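Local coordinates for protein Cel44C (Paenibacillus polymyxa, PDB 2YIH) that hydrolyses the beta-1,4-glucan backbone of xyloglucan as an endo-acting glycoside hydrolase of family 44, and binds calcium, at residues A[302-305]-A[306-309]. The protein carries 8 engineered substitutions. Residues are numbered along the deposited sequence; the frame is centred on the assembly and turned at random.
Sequences NDET and KKAR. With EDO (1,2-ethanediol), chain J.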
loop_
_atom_site.group_PDB
_atom_site.type_symbol
_atom_site.label_atom_id
_atom_site.label_comp_id
_atom_site.label_asym_id
_atom_site.label_seq_id
_atom_site.Cartn_x
_atom_site.Cartn_y
_atom_site.Cartn_z
ATOM N N ASN A 302 11.964 -4.474 -22.267
ATOM C CA ASN A 302 12.077 -5.530 -23.272
ATOM C C ASN A 302 11.768 -6.876 -22.616
ATOM O O ASN A 302 11.224 -6.919 -21.512
ATOM C CB ASN A 302 13.493 -5.518 -23.863
ATOM C CG ASN A 302 14.573 -5.500 -22.778
ATOM O OD1 ASN A 302 14.602 -6.377 -21.900
ATOM N ND2 ASN A 302 15.410 -4.450 -22.782
ATOM N N ASP A 303 12.059 -7.983 -23.304
ATOM C CA ASP A 303 11.752 -9.299 -22.749
ATOM C C ASP A 303 12.425 -9.540 -21.408
ATOM O O ASP A 303 11.840 -10.135 -20.518
ATOM C CB ASP A 303 12.125 -10.421 -23.726
ATOM C CG ASP A 303 11.124 -10.569 -24.861
ATOM O OD1 ASP A 303 10.089 -9.874 -24.886
ATOM O OD2 ASP A 303 11.390 -11.400 -25.751
ATOM N N GLU A 304 13.650 -9.064 -21.249
ATOM C CA GLU A 304 14.345 -9.302 -19.999
ATOM C C GLU A 304 13.781 -8.423 -18.874
ATOM O O GLU A 304 13.723 -8.857 -17.723
ATOM C CB GLU A 304 15.848 -9.098 -20.177
ATOM C CG GLU A 304 16.465 -10.095 -21.210
ATOM C CD GLU A 304 16.229 -11.567 -20.836
ATOM O OE1 GLU A 304 16.515 -11.946 -19.682
ATOM O OE2 GLU A 304 15.715 -12.327 -21.688
ATOM N N THR A 305 13.302 -7.236 -19.227
ATOM C CA THR A 305 12.640 -6.351 -18.242
ATOM C C THR A 305 11.334 -7.034 -17.801
ATOM O O THR A 305 10.998 -7.031 -16.616
ATOM C CB THR A 305 12.275 -4.956 -18.820
ATOM O OG1 THR A 305 13.364 -4.431 -19.601
ATOM C CG2 THR A 305 11.943 -3.962 -17.679
ATOM N N LYS A 306 10.603 -7.603 -18.752
ATOM C CA LYS A 306 9.325 -8.256 -18.430
ATOM C C LYS A 306 9.563 -9.493 -17.553
ATOM O O LYS A 306 8.814 -9.730 -16.602
ATOM C CB LYS A 306 8.558 -8.628 -19.708
ATOM C CG LYS A 306 8.055 -7.399 -20.468
ATOM C CD LYS A 306 7.750 -7.752 -21.927
ATOM C CE LYS A 306 7.277 -6.528 -22.743
ATOM N NZ LYS A 306 6.815 -6.999 -24.114
ATOM N N LYS A 307 10.579 -10.304 -17.890
ATOM C CA LYS A 307 10.902 -11.446 -17.043
ATOM C C LYS A 307 11.277 -11.003 -15.621
ATOM O O LYS A 307 10.873 -11.630 -14.621
ATOM C CB LYS A 307 12.028 -12.270 -17.678
ATOM C CG LYS A 307 11.555 -13.030 -18.930
ATOM C CD LYS A 307 12.774 -13.725 -19.559
ATOM C CE LYS A 307 12.463 -14.354 -20.903
ATOM N NZ LYS A 307 13.721 -15.010 -21.378
ATOM N N ALA A 308 12.083 -9.938 -15.519
ATOM C CA ALA A 308 12.536 -9.480 -14.209
ATOM C C ALA A 308 11.345 -8.943 -13.425
ATOM O O ALA A 308 11.267 -9.142 -12.215
ATOM C CB ALA A 308 13.632 -8.429 -14.340
ATOM N N ARG A 309 10.382 -8.333 -14.124
ATOM C CA ARG A 309 9.191 -7.794 -13.441
ATOM C C ARG A 309 8.425 -8.943 -12.798
ATOM O O ARG A 309 7.987 -8.842 -11.646
ATOM C CB ARG A 309 8.284 -7.050 -14.445
ATOM C CG ARG A 309 6.947 -6.532 -13.865
ATOM C CD ARG A 309 6.226 -5.576 -14.851
ATOM N NE ARG A 309 7.063 -4.414 -15.177
ATOM C CZ ARG A 309 7.687 -4.183 -16.345
ATOM N NH1 ARG A 309 7.518 -4.991 -17.409
ATOM N NH2 ARG A 309 8.493 -3.121 -16.449
HETATM C C1 EDO J . 4.741 -10.336 -23.507
HETATM O O1 EDO J . 5.470 -10.376 -24.731
HETATM C C2 EDO J . 3.764 -9.181 -23.606
HETATM O O2 EDO J . 4.498 -7.970 -23.804
HETATM O O HOH W 1 9.661 -7.250 -25.207
#
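Lys306 N bonds to Asn302 O at 2.9 Å, and Lys307 to Asp303, Ala308 to Glu304 and Arg309 to Thr305 repeat the same i to i+4 backbone bond through the first turns of helix 303-311. Asn302 is the N-cap and forms a capping box with Thr305: Asn302 OD1 takes Thr305 N at 3.1 Å, the donor standing above the amide carbonyl plane, and in return Thr305 OG1 receives Asn302 N at 3.0 Å. Thr305 OG1 is also hydrogen-bonded to Gly291 O, and Asn302 ND2 to Gly292 O, joining the cap to strand 290-291 and the residue just after it. Among the side chains, Glu304 OE2 makes a salt bridge, weak as a hydrogen bond, to Lys307 NZ at 3.4 Å; the glutamate chain bends at chi2 (-58°) and runs alongside the extended lysine. Lys306 NZ stays 4.4 Å from Asp303 OD1, and a water accepting from the amine and donating to the carboxylate spans them. A 1,2-ethanediol, probably from the crystallisation liquor, lies doubtfully close to the same amine, while Lys306 CG packs on Asn302 O at 3.4 Å. An alanine in place of Lys306 would probably leave Asp303 without its water-bridged amine and remove most of the aliphatic cover over Asn302 O. Further in, Thr305 O sits above one face of the Arg309 guanidinium, displaced toward its rim; NH2 bonds to Ile296 O, NE to Tyr361 O, and NH1 to Val300 O and Ser368 OG. This short helix of the TIM-barrel domain thus pairs an exposed side, with one long salt bridge and one water-mediated link between opposite charges, with a buried side fixed by the arginine.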